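Long-range contacts in uncharacterized protein (Bacteroides ovatus, PDB 5CAG), which probably serves as the lipid-anchored outer-membrane subunit that fastens a fimbrium to the cell surface: residues Ser165-Ser170 against Ile232-Phe237; Lys109-Pro114 against Ser183-Tyr188; Ser18-Lys23 against Leu134-Lys139; Tyr69-Tyr74 against Asp123-Glu128. All blocks are in the same frame, centred on the assembly; numbering follows the deposited sequence.

Interaction 1: Ser165-Ser170 against Ile232-Phe237; sequences SIDGLS and ILILKF
Four main-chain hydrogen bonds, in two reciprocal pairs, join S165-D167 to I232-I234 as neighbouring antiparallel strands, in a fold of beta strands and loops with almost no helix. The straightest runs from D167 N to I232 O (2.9 Å, 173° at the hydrogen). Its return bond, I232 N to D167 O at 3.1 Å, reaches the carbonyl from above its plane, where the first strand is ending. S165 and I234 form the second pair, and both of their bonds lie in the carbonyl planes. Between them sits the non-hydrogen-bonded pair I166-L233, whose CA atoms are 4.6 Å apart. The outward N-H and C=O groups are used as well: I166 bonds to I187 and L233 to I249, so both strands are interior to the sheet here.

Packing differs on the two faces. On the face of I166 and L233, I166 holds CG1 anti to its backbone N (chi1 -176°), and its CD1 meets L233 CG; F149 packs on L233 and F202 on I166. On the face of S165, D167, I232 and I234, S165 OG rests against I234 CB at 3.4 Å. I234 CG1 lies beside the backbone N, and CD1 at its end meets the D167 carboxylate, 3.6 Å from OD2.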
# COMPACT_ATOMS: atom_id res chain seq x y z
N SER A 165 14.40 8.32 -2.58
CA SER A 165 13.57 8.14 -1.40
C SER A 165 12.50 9.21 -1.42
O SER A 165 12.73 10.31 -1.93
CB SER A 165 14.38 8.20 -0.11
OG SER A 165 15.35 9.23 -0.06
N ILE A 166 11.31 8.87 -0.91
CA ILE A 166 10.21 9.82 -0.86
C ILE A 166 9.57 9.75 0.53
O ILE A 166 9.13 8.68 1.00
CB ILE A 166 9.21 9.66 -2.03
CG1 ILE A 166 8.12 10.73 -2.01
CG2 ILE A 166 8.63 8.26 -2.11
CD1 ILE A 166 7.97 11.44 -3.26
N ASP A 167 9.61 10.90 1.20
CA ASP A 167 9.07 11.10 2.54
C ASP A 167 7.74 11.77 2.46
O ASP A 167 7.52 12.58 1.57
CB ASP A 167 10.03 11.98 3.33
CG ASP A 167 11.01 11.21 4.17
OD1 ASP A 167 10.55 10.38 5.00
OD2 ASP A 167 12.23 11.48 4.06
N GLY A 168 6.86 11.46 3.42
CA GLY A 168 5.55 12.09 3.50
C GLY A 168 4.39 11.34 2.91
O GLY A 168 3.25 11.79 3.03
N LEU A 169 4.64 10.20 2.23
CA LEU A 169 3.54 9.43 1.64
C LEU A 169 3.16 8.29 2.58
O LEU A 169 3.87 8.05 3.54
CB LEU A 169 3.88 8.91 0.24
CG LEU A 169 4.13 9.96 -0.85
CD1 LEU A 169 4.47 9.29 -2.15
CD2 LEU A 169 2.97 10.81 -1.06
N SER A 170 2.03 7.63 2.32
CA SER A 170 1.55 6.54 3.17
C SER A 170 2.29 5.25 2.80
O SER A 170 2.13 4.72 1.70
CB SER A 170 0.03 6.39 3.06
OG SER A 170 -0.62 7.66 3.10
N ILE A 232 8.63 15.14 0.33
CA ILE A 232 9.99 15.41 -0.12
C ILE A 232 10.65 14.21 -0.84
O ILE A 232 10.76 13.11 -0.31
CB ILE A 232 10.84 15.91 1.07
CG1 ILE A 232 10.42 17.32 1.47
CG2 ILE A 232 12.31 15.90 0.74
CD1 ILE A 232 9.56 17.35 2.62
N LEU A 233 11.10 14.49 -2.05
CA LEU A 233 11.83 13.61 -2.93
C LEU A 233 13.30 13.86 -2.68
O LEU A 233 13.71 15.03 -2.65
CB LEU A 233 11.46 13.92 -4.37
CG LEU A 233 11.50 12.78 -5.31
CD1 LEU A 233 10.64 13.06 -6.51
CD2 LEU A 233 12.90 12.52 -5.76
N ILE A 234 14.08 12.78 -2.44
CA ILE A 234 15.52 12.88 -2.15
C ILE A 234 16.27 12.03 -3.14
O ILE A 234 15.98 10.85 -3.27
CB ILE A 234 15.94 12.54 -0.69
CG1 ILE A 234 15.01 13.16 0.39
CG2 ILE A 234 17.38 13.00 -0.45
CD1 ILE A 234 13.78 12.20 0.90
N LEU A 235 17.20 12.64 -3.85
CA LEU A 235 18.02 11.91 -4.81
C LEU A 235 19.43 11.83 -4.24
O LEU A 235 20.09 12.87 -4.04
CB LEU A 235 17.99 12.60 -6.19
CG LEU A 235 16.64 12.64 -6.91
CD1 LEU A 235 16.75 13.45 -8.20
CD2 LEU A 235 16.09 11.22 -7.19
N LYS A 236 19.86 10.60 -3.89
CA LYS A 236 21.18 10.37 -3.30
C LYS A 236 22.13 9.96 -4.41
O LYS A 236 22.01 8.85 -4.92
CB LYS A 236 21.08 9.32 -2.19
CG LYS A 236 22.25 9.27 -1.22
CD LYS A 236 21.79 8.81 0.16
CE LYS A 236 22.72 7.80 0.76
NZ LYS A 236 23.83 8.40 1.58
N PHE A 237 22.99 10.89 -4.87
CA PHE A 237 23.91 10.55 -5.95
C PHE A 237 25.17 10.01 -5.36
O PHE A 237 25.85 10.73 -4.62
CB PHE A 237 24.22 11.76 -6.85
CG PHE A 237 23.02 12.37 -7.53
CD1 PHE A 237 22.57 11.89 -8.75
CD2 PHE A 237 22.36 13.46 -6.96
CE1 PHE A 237 21.45 12.45 -9.37
CE2 PHE A 237 21.24 14.02 -7.57
CZ PHE A 237 20.79 13.51 -8.77

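Interaction 2: Lys109-Pro114 against Ser183-Tyr188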
# COMPACT_ATOMS: atom_id res chain seq x y z
N LYS A 109 17.42 2.73 6.91
CA LYS A 109 16.43 3.61 7.52
C LYS A 109 15.17 3.71 6.65
O LYS A 109 14.13 4.21 7.10
CB LYS A 109 17.07 5.00 7.77
CG LYS A 109 18.03 4.98 8.97
CD LYS A 109 19.17 6.04 8.93
CE LYS A 109 20.54 5.48 8.60
NZ LYS A 109 21.02 4.44 9.56
N MSE A 110 15.25 3.23 5.40
CA MSE A 110 14.18 3.24 4.40
C MSE A 110 13.40 1.92 4.35
O MSE A 110 13.89 0.89 4.81
CB MSE A 110 14.75 3.51 3.01
CG MSE A 110 15.59 4.76 2.93
SE MSE A 110 16.35 4.94 1.14
CE MSE A 110 17.57 6.41 1.45
N VAL A 111 12.20 1.96 3.74
CA VAL A 111 11.28 0.83 3.54
C VAL A 111 11.02 0.60 2.03
O VAL A 111 11.13 1.52 1.24
CB VAL A 111 9.97 1.04 4.32
CG1 VAL A 111 10.23 1.18 5.81
CG2 VAL A 111 9.20 2.24 3.78
N TRP A 112 10.66 -0.63 1.66
CA TRP A 112 10.41 -0.96 0.26
C TRP A 112 9.11 -0.38 -0.23
O TRP A 112 8.21 -0.17 0.58
CB TRP A 112 10.37 -2.47 0.08
CG TRP A 112 11.59 -3.21 0.53
CD1 TRP A 112 11.71 -3.97 1.66
CD2 TRP A 112 12.83 -3.33 -0.17
NE1 TRP A 112 12.97 -4.51 1.73
CE2 TRP A 112 13.67 -4.16 0.61
CE3 TRP A 112 13.32 -2.83 -1.39
CZ2 TRP A 112 14.97 -4.49 0.21
CZ3 TRP A 112 14.59 -3.18 -1.79
CH2 TRP A 112 15.41 -3.99 -1.00
N SER A 113 8.99 -0.13 -1.56
CA SER A 113 7.74 0.37 -2.17
C SER A 113 6.71 -0.76 -2.15
O SER A 113 7.09 -1.92 -2.36
CB SER A 113 7.94 0.88 -3.60
OG SER A 113 9.26 0.69 -4.09
N PRO A 114 5.45 -0.45 -1.79
CA PRO A 114 4.45 -1.51 -1.68
C PRO A 114 4.02 -2.05 -3.02
O PRO A 114 3.82 -1.27 -3.94
CB PRO A 114 3.30 -0.81 -0.97
CG PRO A 114 3.43 0.60 -1.33
CD PRO A 114 4.89 0.85 -1.40
N SER A 183 4.88 6.39 8.36
CA SER A 183 5.71 5.99 9.48
C SER A 183 6.92 6.89 9.65
O SER A 183 7.74 6.63 10.54
CB SER A 183 6.16 4.55 9.31
OG SER A 183 7.13 4.43 8.29
N SER A 184 7.06 7.92 8.81
CA SER A 184 8.18 8.86 8.81
C SER A 184 9.51 8.15 8.34
O SER A 184 10.59 8.75 8.37
CB SER A 184 8.31 9.55 10.16
OG SER A 184 7.04 10.03 10.58
N GLN A 185 9.38 6.92 7.83
CA GLN A 185 10.42 6.13 7.19
C GLN A 185 10.29 6.29 5.67
O GLN A 185 9.22 6.02 5.13
CB GLN A 185 10.29 4.66 7.56
CG GLN A 185 10.55 4.33 9.01
CD GLN A 185 10.45 2.85 9.19
OE1 GLN A 185 11.46 2.15 9.37
NE2 GLN A 185 9.23 2.33 9.10
N PRO A 186 11.33 6.75 4.96
CA PRO A 186 11.18 6.99 3.52
C PRO A 186 11.01 5.73 2.67
O PRO A 186 11.56 4.68 2.98
CB PRO A 186 12.50 7.67 3.14
CG PRO A 186 13.04 8.19 4.43
CD PRO A 186 12.66 7.17 5.43
N ILE A 187 10.24 5.86 1.57
CA ILE A 187 10.08 4.75 0.64
C ILE A 187 11.25 4.82 -0.32
O ILE A 187 11.49 5.86 -0.92
CB ILE A 187 8.72 4.79 -0.10
CG1 ILE A 187 7.55 4.63 0.88
CG2 ILE A 187 8.69 3.70 -1.19
CD1 ILE A 187 6.23 4.98 0.29
N TYR A 188 12.00 3.74 -0.45
CA TYR A 188 13.13 3.68 -1.35
C TYR A 188 12.68 3.29 -2.72
O TYR A 188 11.81 2.43 -2.87
CB TYR A 188 14.15 2.64 -0.84
CG TYR A 188 15.06 2.02 -1.88
CD1 TYR A 188 16.25 2.62 -2.25
CD2 TYR A 188 14.79 0.76 -2.40
CE1 TYR A 188 17.14 2.01 -3.13
CE2 TYR A 188 15.67 0.14 -3.28
CZ TYR A 188 16.83 0.78 -3.67
OH TYR A 188 17.67 0.14 -4.55
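Q185 introduces a single beta bridge, V111 with I187, through which the loop holding K109-P114 docks beside the start of strand 187-193. Its CB points toward the loop and sits 3.9 Å from K109 O, with V111 CG1 equally close. CG lies anti to the carbonyl carbon and skirts K109 O, and the extended chain then crosses V111 at about a right angle, so that CD passes CG1. At the tip the amide divides its work: OE1 accepts a hydrogen bond from N98 ND2, while NE2 donates to S183 OG at 3.1 Å, a partner lying almost in the amide plane. With both ends engaged, the rotation of the amide is fixed, and NE2 is left 3.6 Å from V111 CG1.

The bridge itself rests on two nearly straight bonds directed along the C=O axes, V111 N to P186 O and Y188 N to V111 O, each 2.9 Å. Beyond it, Y188 swings CG anti to its backbone N and enters between two residues of the loop. SE of M110, a selenomethionine, packs on Y188 CB at 3.7 Å and lies obliquely beside the ring, 5.3 Å from its centroid, a Met-aromatic contact. W112 runs alongside Y188, pointing the same way, with the ring planes 80° apart and W112 CZ3 3.8 Å from Y188 CE2.

Interaction 3: Ser18-Lys23 against Leu134-Lys139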
# COMPACT_ATOMS: atom_id res chain seq x y z
N SER A 18 -25.46 -20.26 9.01
CA SER A 18 -26.09 -19.85 7.76
C SER A 18 -24.94 -19.37 6.89
O SER A 18 -24.46 -18.25 7.08
CB SER A 18 -27.16 -18.78 8.00
OG SER A 18 -26.67 -17.59 8.61
N GLY A 19 -24.43 -20.26 6.04
CA GLY A 19 -23.30 -19.96 5.16
C GLY A 19 -23.50 -18.79 4.22
O GLY A 19 -24.64 -18.43 3.89
N VAL A 20 -22.39 -18.17 3.80
CA VAL A 20 -22.42 -17.06 2.84
C VAL A 20 -21.69 -17.49 1.56
O VAL A 20 -20.92 -18.45 1.59
CB VAL A 20 -21.89 -15.71 3.39
CG1 VAL A 20 -22.76 -15.19 4.53
CG2 VAL A 20 -20.43 -15.78 3.80
N ASP A 21 -21.98 -16.81 0.45
CA ASP A 21 -21.37 -17.09 -0.84
C ASP A 21 -20.89 -15.77 -1.42
O ASP A 21 -21.68 -14.94 -1.88
CB ASP A 21 -22.34 -17.83 -1.78
CG ASP A 21 -21.75 -18.39 -3.07
OD1 ASP A 21 -20.57 -18.06 -3.39
OD2 ASP A 21 -22.48 -19.11 -3.79
N ILE A 22 -19.56 -15.58 -1.38
CA ILE A 22 -18.91 -14.38 -1.89
C ILE A 22 -18.51 -14.60 -3.34
O ILE A 22 -17.88 -15.60 -3.67
CB ILE A 22 -17.70 -14.02 -0.98
CG1 ILE A 22 -18.19 -13.56 0.41
CG2 ILE A 22 -16.79 -12.97 -1.62
CD1 ILE A 22 -17.35 -14.07 1.56
N LYS A 23 -18.93 -13.66 -4.20
CA LYS A 23 -18.51 -13.60 -5.60
C LYS A 23 -17.69 -12.32 -5.76
O LYS A 23 -18.12 -11.26 -5.30
CB LYS A 23 -19.69 -13.65 -6.59
CG LYS A 23 -19.24 -13.75 -8.06
CD LYS A 23 -20.30 -13.22 -9.03
CE LYS A 23 -19.74 -12.82 -10.38
NZ LYS A 23 -20.73 -13.03 -11.49
N LEU A 134 -26.55 -16.75 1.95
CA LEU A 134 -26.59 -15.30 1.68
C LEU A 134 -25.51 -14.97 0.64
O LEU A 134 -24.35 -15.35 0.81
CB LEU A 134 -26.44 -14.47 2.97
CG LEU A 134 -27.56 -14.69 4.01
CD1 LEU A 134 -26.99 -14.88 5.41
CD2 LEU A 134 -28.65 -13.61 3.94
N ARG A 135 -25.90 -14.33 -0.48
CA ARG A 135 -25.00 -14.05 -1.59
C ARG A 135 -24.47 -12.61 -1.58
O ARG A 135 -25.20 -11.66 -1.86
CB ARG A 135 -25.68 -14.36 -2.95
CG ARG A 135 -25.70 -15.84 -3.34
CD ARG A 135 -27.01 -16.55 -3.02
NE ARG A 135 -26.88 -18.01 -3.11
CZ ARG A 135 -27.82 -18.88 -2.73
NH1 ARG A 135 -28.97 -18.45 -2.23
NH2 ARG A 135 -27.61 -20.18 -2.85
N LEU A 136 -23.17 -12.47 -1.28
CA LEU A 136 -22.47 -11.18 -1.30
C LEU A 136 -21.80 -10.98 -2.68
O LEU A 136 -21.17 -11.92 -3.19
CB LEU A 136 -21.39 -11.14 -0.20
CG LEU A 136 -21.73 -10.93 1.28
CD1 LEU A 136 -22.50 -9.68 1.53
CD2 LEU A 136 -22.23 -12.18 1.93
N ASP A 137 -21.91 -9.79 -3.27
CA ASP A 137 -21.24 -9.52 -4.54
C ASP A 137 -20.25 -8.40 -4.31
O ASP A 137 -20.65 -7.25 -4.18
CB ASP A 137 -22.23 -9.23 -5.65
CG ASP A 137 -22.85 -10.49 -6.21
OD1 ASP A 137 -23.73 -11.06 -5.54
OD2 ASP A 137 -22.45 -10.89 -7.32
N TRP A 138 -18.98 -8.74 -4.16
CA TRP A 138 -17.95 -7.79 -3.82
C TRP A 138 -16.99 -7.57 -4.95
O TRP A 138 -16.91 -8.38 -5.87
CB TRP A 138 -17.18 -8.27 -2.57
CG TRP A 138 -17.99 -8.32 -1.30
CD1 TRP A 138 -19.12 -7.62 -1.02
CD2 TRP A 138 -17.65 -9.02 -0.10
NE1 TRP A 138 -19.53 -7.87 0.27
CE2 TRP A 138 -18.64 -8.72 0.86
CE3 TRP A 138 -16.60 -9.89 0.27
CZ2 TRP A 138 -18.63 -9.26 2.16
CZ3 TRP A 138 -16.61 -10.45 1.55
CH2 TRP A 138 -17.60 -10.12 2.48
N LYS A 139 -16.31 -6.43 -4.89
CA LYS A 139 -15.27 -5.91 -5.79
C LYS A 139 -14.21 -5.34 -4.88
O LYS A 139 -14.56 -4.77 -3.84
CB LYS A 139 -15.86 -4.85 -6.73
CG LYS A 139 -14.87 -4.33 -7.75
CD LYS A 139 -15.50 -3.61 -8.93
CE LYS A 139 -15.69 -4.48 -10.15
NZ LYS A 139 -16.46 -3.76 -11.23
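Strands 20-25 and 134-154 run parallel here, their short segments 20° apart, and the two faces of the pairing could hardly differ more. The close-packed face carries V20, I22, L134, L136 and W138. I22 packs on the indole: CG1 lies over the face of the W138 six-membered ring, 4.1 Å from its centroid, in a CH-pi contact, while CG2 reaches W138 CE3 at 3.6 Å and CD1 covers CZ3. Both I22 branches flank the backbone, CG1 beside N and CG2 beside the carbonyl carbon, and so both bear on the indole. One step back, L136 CD2 fits against V20 CB at 3.8 Å. M62 packs on V20 and I22, while V71 and V73 of strand 67-75 bear on W138.

Between the faces, five bonds zigzag as in a parallel pair, D21 bridging L134 and L136, and K23 bridging L136 and W138. The last, W138 N to K23 O, points nearly down the carbonyl axis.

The opposite face is polar and looser. D21 OD2 stays 4.6 Å from R135 NE, beyond salt-bridge range, and K23 touches D137 through its methylene chain, CD to OD2 at 3.6 Å, with NZ farther off. The charges therefore probably add only mild, solvent-screened attraction, and cohesion rests on backbone bonds and the apolar face.

Interaction 4: Tyr69-Tyr74 against Asp123-Glu128; sequences YSVVVY and DELKIE
The phenol ring of Y69 turns its edge to L125 O, which lies near the ring plane. I127 CD1 reaches Y69 CD2 at 3.7 Å, the two side chains crossing at about a right angle. F41, on the neighbouring strand 36-43, meets the same ring edge-to-face, and the hydroxyl at its tip bonds to P65 O. This position follows from chi1 of -61°, which sets CG beside the backbone N. The side chains of D123 and E124 set out away from strand 67-75. The D123 carboxylate is held by Y89 through OD1 and by R216 through OD2, whereas E124 OE1 is shared by R68 and K44; such basic surroundings probably keep both acids ionised.

Y69 and L125 form one antiparallel hydrogen-bonded pair, with two matching bonds of 2.9 Å, from Y69 N to L125 O and from L125 N to Y69 O, each at 162°. Next to it S70 OG, beside its own backbone N, donates to D123 O from above the carbonyl plane (2.6 Å). This side-chain bond secures the main chain just where strand 118-127 turns a corner. On the other side of the corner, before D123, I122 pairs with V71. Among the apolar side chains, V71 CG2 touches L125 CD2 at 4.0 Å.

The segments diverge quickly, their axes 113° apart, so the pairing is brief. A strand broken at a corner, and thereby serving two sheets or faces, is consistent with the beta-sandwich architecture of the transthyretin clan.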
# COMPACT_ATOMS: atom_id res chain seq x y z
N TYR A 69 -20.89 -7.93 12.31
CA TYR A 69 -19.45 -8.02 12.07
C TYR A 69 -18.86 -6.79 11.40
O TYR A 69 -19.57 -5.96 10.84
CB TYR A 69 -19.14 -9.19 11.12
CG TYR A 69 -19.54 -10.55 11.62
CD1 TYR A 69 -18.67 -11.30 12.41
CD2 TYR A 69 -20.76 -11.11 11.26
CE1 TYR A 69 -19.04 -12.56 12.87
CE2 TYR A 69 -21.13 -12.37 11.72
CZ TYR A 69 -20.26 -13.10 12.52
OH TYR A 69 -20.62 -14.34 12.97
N SER A 70 -17.54 -6.75 11.38
CA SER A 70 -16.72 -5.83 10.62
C SER A 70 -15.98 -6.75 9.65
O SER A 70 -15.60 -7.84 10.06
CB SER A 70 -15.80 -5.04 11.54
OG SER A 70 -16.52 -4.11 12.32
N VAL A 71 -15.87 -6.41 8.36
CA VAL A 71 -15.25 -7.37 7.43
C VAL A 71 -14.02 -6.77 6.74
O VAL A 71 -13.99 -5.56 6.47
CB VAL A 71 -16.28 -7.89 6.38
CG1 VAL A 71 -15.68 -8.98 5.49
CG2 VAL A 71 -17.55 -8.39 7.04
N VAL A 72 -13.02 -7.62 6.42
CA VAL A 72 -11.84 -7.24 5.64
C VAL A 72 -11.59 -8.31 4.57
O VAL A 72 -11.73 -9.50 4.84
CB VAL A 72 -10.53 -6.92 6.41
CG1 VAL A 72 -10.67 -5.69 7.30
CG2 VAL A 72 -10.02 -8.11 7.19
N VAL A 73 -11.23 -7.88 3.36
CA VAL A 73 -10.88 -8.77 2.26
C VAL A 73 -9.66 -8.20 1.60
O VAL A 73 -9.72 -7.06 1.10
CB VAL A 73 -11.99 -9.03 1.22
CG1 VAL A 73 -11.57 -10.16 0.28
CG2 VAL A 73 -13.32 -9.35 1.88
N TYR A 74 -8.57 -8.95 1.58
CA TYR A 74 -7.37 -8.46 0.92
C TYR A 74 -6.66 -9.63 0.22
O TYR A 74 -6.94 -10.78 0.55
CB TYR A 74 -6.47 -7.73 1.93
CG TYR A 74 -5.87 -8.63 2.99
CD1 TYR A 74 -4.67 -9.30 2.78
CD2 TYR A 74 -6.50 -8.80 4.23
CE1 TYR A 74 -4.12 -10.13 3.75
CE2 TYR A 74 -5.96 -9.64 5.21
CZ TYR A 74 -4.77 -10.31 4.96
OH TYR A 74 -4.21 -11.14 5.90
N ASP A 123 -17.36 -1.55 7.72
CA ASP A 123 -17.36 -1.30 9.16
C ASP A 123 -18.45 -2.12 9.85
O ASP A 123 -18.22 -2.61 10.96
CB ASP A 123 -17.51 0.18 9.50
CG ASP A 123 -16.32 1.08 9.20
OD1 ASP A 123 -15.17 0.54 9.06
OD2 ASP A 123 -16.50 2.32 9.18
N GLU A 124 -19.64 -2.28 9.21
CA GLU A 124 -20.71 -3.08 9.80
C GLU A 124 -21.55 -3.79 8.74
O GLU A 124 -22.13 -3.14 7.86
CB GLU A 124 -21.63 -2.27 10.73
CG GLU A 124 -22.36 -3.20 11.68
CD GLU A 124 -23.45 -2.59 12.53
OE1 GLU A 124 -23.13 -1.74 13.39
OE2 GLU A 124 -24.61 -3.03 12.39
N LEU A 125 -21.62 -5.15 8.89
CA LEU A 125 -22.40 -6.10 8.09
C LEU A 125 -23.15 -7.02 9.05
O LEU A 125 -22.53 -7.62 9.92
CB LEU A 125 -21.49 -6.91 7.16
CG LEU A 125 -22.18 -7.90 6.21
CD1 LEU A 125 -22.93 -7.17 5.12
CD2 LEU A 125 -21.19 -8.83 5.57
N LYS A 126 -24.49 -7.11 8.91
CA LYS A 126 -25.33 -7.93 9.79
C LYS A 126 -25.80 -9.20 9.04
O LYS A 126 -26.74 -9.13 8.23
CB LYS A 126 -26.52 -7.10 10.32
CG LYS A 126 -27.38 -7.75 11.41
CD LYS A 126 -28.49 -6.82 11.89
CE LYS A 126 -29.52 -7.49 12.76
NZ LYS A 126 -30.77 -6.67 12.87
N ILE A 127 -25.15 -10.35 9.32
CA ILE A 127 -25.53 -11.64 8.75
C ILE A 127 -26.73 -12.14 9.56
O ILE A 127 -26.60 -12.40 10.76
CB ILE A 127 -24.35 -12.66 8.69
CG1 ILE A 127 -23.43 -12.36 7.52
CG2 ILE A 127 -24.83 -14.11 8.60
CD1 ILE A 127 -22.31 -11.60 7.90
N GLU A 128 -27.90 -12.22 8.93
CA GLU A 128 -29.10 -12.66 9.62
C GLU A 128 -29.19 -14.19 9.62
O GLU A 128 -28.47 -14.87 8.87
CB GLU A 128 -30.36 -12.04 8.99
CG GLU A 128 -30.50 -10.54 9.22
CD GLU A 128 -31.38 -10.10 10.38
OE1 GLU A 128 -31.65 -10.92 11.29
OE2 GLU A 128 -31.79 -8.91 10.39

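Overall arrangement
The four contacts fall into two groups. Interaction 1 lies across the chain's centre from interactions 3 and 4, with interaction 2 nearer the middle. Interactions 3 and 4 have centres 11 Å apart and touch where S18 OG approaches E128 O; their strands 118-127 and 134-154 are neighbours. Interactions 1 and 2, with centres 9 Å apart, meet where strands 159-167 and 187-193 pair through I166 N and I187 O. Between the groups the centres are 31 to 42 Å apart, with no touch. The long strand 134-154 spans them, from interaction 3 to F149 beside interaction 1. Along the chain, interaction 4 falls within the span of interaction 3, whereas interaction 2 crosses the other three, so the groups are interwoven rather than built from separate stretches of sequence.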